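Local coordinates for lasso peptide isopeptidase AtxE2 (Asticcacaulis excentricus, PDB 5TXE), which hydrolyses the isopeptide bond of the lasso peptides astexin-2 and astexin-3, recognising their threaded shape and converting them to linear peptides, at residues T183-R189 with S228-L234. The protein carries 1 engineered substitution. Residues are numbered along the deposited sequence; the frame is centred on the assembly and turned at random.
Sequences TLIYSGR and SIVYQVL
The aromatic ring of Tyr186 lies across the strand pair with Gln232 beneath one face: Gln232 CB sits 4.0 Å from the centroid of the Tyr186 ring, a CH-pi contact. Tyr186 CG occupies the position between its own backbone N and carbonyl carbon (chi1 70°), which swings the ring over the neighbouring strand, and Leu234 CB meets it obliquely. Gln232 suits this place because its aliphatic CB packs on the ring while the chain bends at chi2 and carries the amide away, its plane nearly perpendicular to the ring. On the other side of the sheet, the Tyr231 ring approaches the small Ser187 obliquely, CE1 of Tyr231 lying 3.8 Å from CB of Ser187. Ile229 CG2 touches the same Ser187 CB. Farther along, Ile185 CG1 meets Val233 CG2 at 4.2 Å in a non-hydrogen-bonded pair; both residues are beta-branched and apolar, suiting an extended strand under helix 246-253.

Six backbone hydrogen bonds join the antiparallel strands, from Leu184 with Leu234 through Tyr186 with Gln232 to Gly188 with Val230, where Gly188 N to Val230 O is the longest at 3.2 Å. One water donates to both Tyr186 O and Val230 O, each at 2.9 Å, carbonyls that also accept from Gln232 N and Gly188 N.

These are the central strands of a four-stranded antiparallel sheet, consistent with one blade of the beta-propeller of S9 peptidases. Strand 173-178 flanks 183-188, and 240-243 flanks 230-235. Helix 246-253 packs on Ile185, Tyr231 and Val233, while Ile167 of strand 163-167, from the preceding sheet, meets Leu184, Tyr186 and Leu234 on the opposite face.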
loop_
_atom_site.group_PDB
_atom_site.type_symbol
_atom_site.label_atom_id
_atom_site.label_comp_id
_atom_site.label_asym_id
_atom_site.label_seq_id
_atom_site.Cartn_x
_atom_site.Cartn_y
_atom_site.Cartn_z
ATOM N N THR A 183 -7.526 -25.706 -21.686
ATOM C CA THR A 183 -8.081 -24.541 -22.347
ATOM C C THR A 183 -8.036 -23.340 -21.417
ATOM O O THR A 183 -8.385 -23.465 -20.241
ATOM C CB THR A 183 -9.522 -24.835 -22.729
ATOM O OG1 THR A 183 -9.583 -26.085 -23.441
ATOM C CG2 THR A 183 -10.075 -23.740 -23.547
ATOM N N LEU A 184 -7.585 -22.191 -21.937
ATOM C CA LEU A 184 -7.408 -20.980 -21.126
ATOM C C LEU A 184 -8.166 -19.877 -21.785
ATOM O O LEU A 184 -8.122 -19.713 -23.004
ATOM C CB LEU A 184 -5.922 -20.555 -21.020
ATOM C CG LEU A 184 -4.964 -21.443 -20.250
ATOM C CD1 LEU A 184 -3.541 -20.985 -20.520
ATOM C CD2 LEU A 184 -5.243 -21.371 -18.765
ATOM N N ILE A 185 -8.808 -19.075 -20.960
ATOM C CA ILE A 185 -9.387 -17.829 -21.446
ATOM C C ILE A 185 -8.580 -16.653 -20.874
ATOM O O ILE A 185 -8.122 -16.692 -19.743
ATOM C CB ILE A 185 -10.872 -17.709 -21.042
ATOM C CG1 ILE A 185 -11.428 -16.413 -21.558
ATOM C CG2 ILE A 185 -11.050 -17.792 -19.537
ATOM C CD1 ILE A 185 -12.940 -16.342 -21.495
ATOM N N TYR A 186 -8.391 -15.631 -21.674
ATOM C CA TYR A 186 -7.560 -14.518 -21.279
ATOM C C TYR A 186 -8.032 -13.237 -21.895
ATOM O O TYR A 186 -8.765 -13.241 -22.887
ATOM C CB TYR A 186 -6.108 -14.757 -21.674
ATOM C CG TYR A 186 -5.799 -14.701 -23.170
ATOM C CD1 TYR A 186 -5.925 -15.827 -23.997
ATOM C CD2 TYR A 186 -5.296 -13.554 -23.748
ATOM C CE1 TYR A 186 -5.586 -15.804 -25.365
ATOM C CE2 TYR A 186 -4.962 -13.534 -25.119
ATOM C CZ TYR A 186 -5.112 -14.671 -25.914
ATOM O OH TYR A 186 -4.764 -14.630 -27.259
ATOM N N SER A 187 -7.660 -12.139 -21.235
ATOM C CA SER A 187 -8.157 -10.805 -21.572
ATOM C C SER A 187 -7.037 -9.805 -21.756
ATOM O O SER A 187 -5.918 -10.010 -21.285
ATOM C CB SER A 187 -9.054 -10.287 -20.444
ATOM O OG SER A 187 -8.374 -10.179 -19.223
ATOM N N GLY A 188 -7.351 -8.710 -22.430
ATOM C CA GLY A 188 -6.443 -7.545 -22.510
ATOM C C GLY A 188 -6.977 -6.504 -23.468
ATOM O O GLY A 188 -8.122 -6.632 -23.896
ATOM N N ARG A 189 -6.143 -5.530 -23.877
ATOM C CA ARG A 189 -6.624 -4.374 -24.573
ATOM C C ARG A 189 -5.829 -4.000 -25.812
ATOM O O ARG A 189 -5.087 -3.024 -25.813
ATOM C CB ARG A 189 -6.716 -3.188 -23.596
ATOM C CG ARG A 189 -7.740 -3.420 -22.475
ATOM C CD ARG A 189 -7.884 -2.265 -21.487
ATOM N NE ARG A 189 -6.634 -2.005 -20.809
ATOM C CZ ARG A 189 -6.382 -0.891 -20.122
ATOM N NH1 ARG A 189 -7.304 0.045 -19.999
ATOM N NH2 ARG A 189 -5.223 -0.730 -19.548
ATOM N N SER A 228 -11.890 -0.896 -24.848
ATOM C CA SER A 228 -12.515 -2.150 -24.465
ATOM C C SER A 228 -11.539 -3.271 -24.175
ATOM O O SER A 228 -10.428 -3.336 -24.714
ATOM C CB SER A 228 -13.374 -2.683 -25.609
ATOM O OG SER A 228 -14.115 -1.665 -26.218
ATOM N N ILE A 229 -12.037 -4.201 -23.383
ATOM C CA ILE A 229 -11.350 -5.411 -23.085
ATOM C C ILE A 229 -11.809 -6.492 -24.066
ATOM O O ILE A 229 -12.980 -6.579 -24.346
ATOM C CB ILE A 229 -11.682 -5.806 -21.666
ATOM C CG1 ILE A 229 -11.253 -4.686 -20.725
ATOM C CG2 ILE A 229 -10.960 -7.101 -21.300
ATOM C CD1 ILE A 229 -11.531 -4.989 -19.252
ATOM N N VAL A 230 -10.870 -7.272 -24.608
ATOM C CA VAL A 230 -11.092 -8.321 -25.607
ATOM C C VAL A 230 -10.759 -9.638 -24.942
ATOM O O VAL A 230 -9.826 -9.704 -24.110
ATOM C CB VAL A 230 -10.207 -8.049 -26.809
ATOM C CG1 VAL A 230 -9.972 -9.249 -27.695
ATOM C CG2 VAL A 230 -10.783 -6.923 -27.626
ATOM N N TYR A 231 -11.582 -10.659 -25.213
ATOM C CA TYR A 231 -11.457 -11.993 -24.574
ATOM C C TYR A 231 -11.140 -12.972 -25.656
ATOM O O TYR A 231 -11.733 -12.900 -26.704
ATOM C CB TYR A 231 -12.754 -12.398 -23.890
ATOM C CG TYR A 231 -13.126 -11.369 -22.883
ATOM C CD1 TYR A 231 -12.597 -11.428 -21.604
ATOM C CD2 TYR A 231 -13.989 -10.290 -23.209
ATOM C CE1 TYR A 231 -12.890 -10.441 -20.672
ATOM C CE2 TYR A 231 -14.285 -9.294 -22.279
ATOM C CZ TYR A 231 -13.739 -9.390 -21.007
ATOM O OH TYR A 231 -13.971 -8.461 -20.026
ATOM N N GLN A 232 -10.219 -13.891 -25.408
ATOM C CA GLN A 232 -9.879 -14.929 -26.372
ATOM C C GLN A 232 -9.645 -16.218 -25.623
ATOM O O GLN A 232 -9.339 -16.201 -24.421
ATOM C CB GLN A 232 -8.575 -14.587 -27.129
ATOM C CG GLN A 232 -8.533 -13.368 -28.037
ATOM C CD GLN A 232 -8.799 -13.709 -29.490
ATOM O OE1 GLN A 232 -7.940 -14.221 -30.218
ATOM N NE2 GLN A 232 -9.981 -13.394 -29.924
ATOM N N VAL A 233 -9.753 -17.336 -26.332
ATOM C CA VAL A 233 -9.554 -18.646 -25.738
ATOM C C VAL A 233 -8.489 -19.373 -26.502
ATOM O O VAL A 233 -8.511 -19.390 -27.731
ATOM C CB VAL A 233 -10.840 -19.495 -25.802
ATOM C CG1 VAL A 233 -10.586 -20.877 -25.224
ATOM C CG2 VAL A 233 -11.931 -18.810 -25.003
ATOM N N LEU A 234 -7.583 -20.002 -25.762
ATOM C CA LEU A 234 -6.538 -20.761 -26.338
ATOM C C LEU A 234 -6.671 -22.206 -25.934
ATOM O O LEU A 234 -6.697 -22.510 -24.756
ATOM C CB LEU A 234 -5.163 -20.247 -25.865
ATOM C CG LEU A 234 -4.042 -21.147 -26.401
ATOM C CD1 LEU A 234 -3.538 -20.638 -27.716
ATOM C CD2 LEU A 234 -2.871 -21.279 -25.433
HETATM O O HOH W 1 -7.628 -11.370 -24.852
#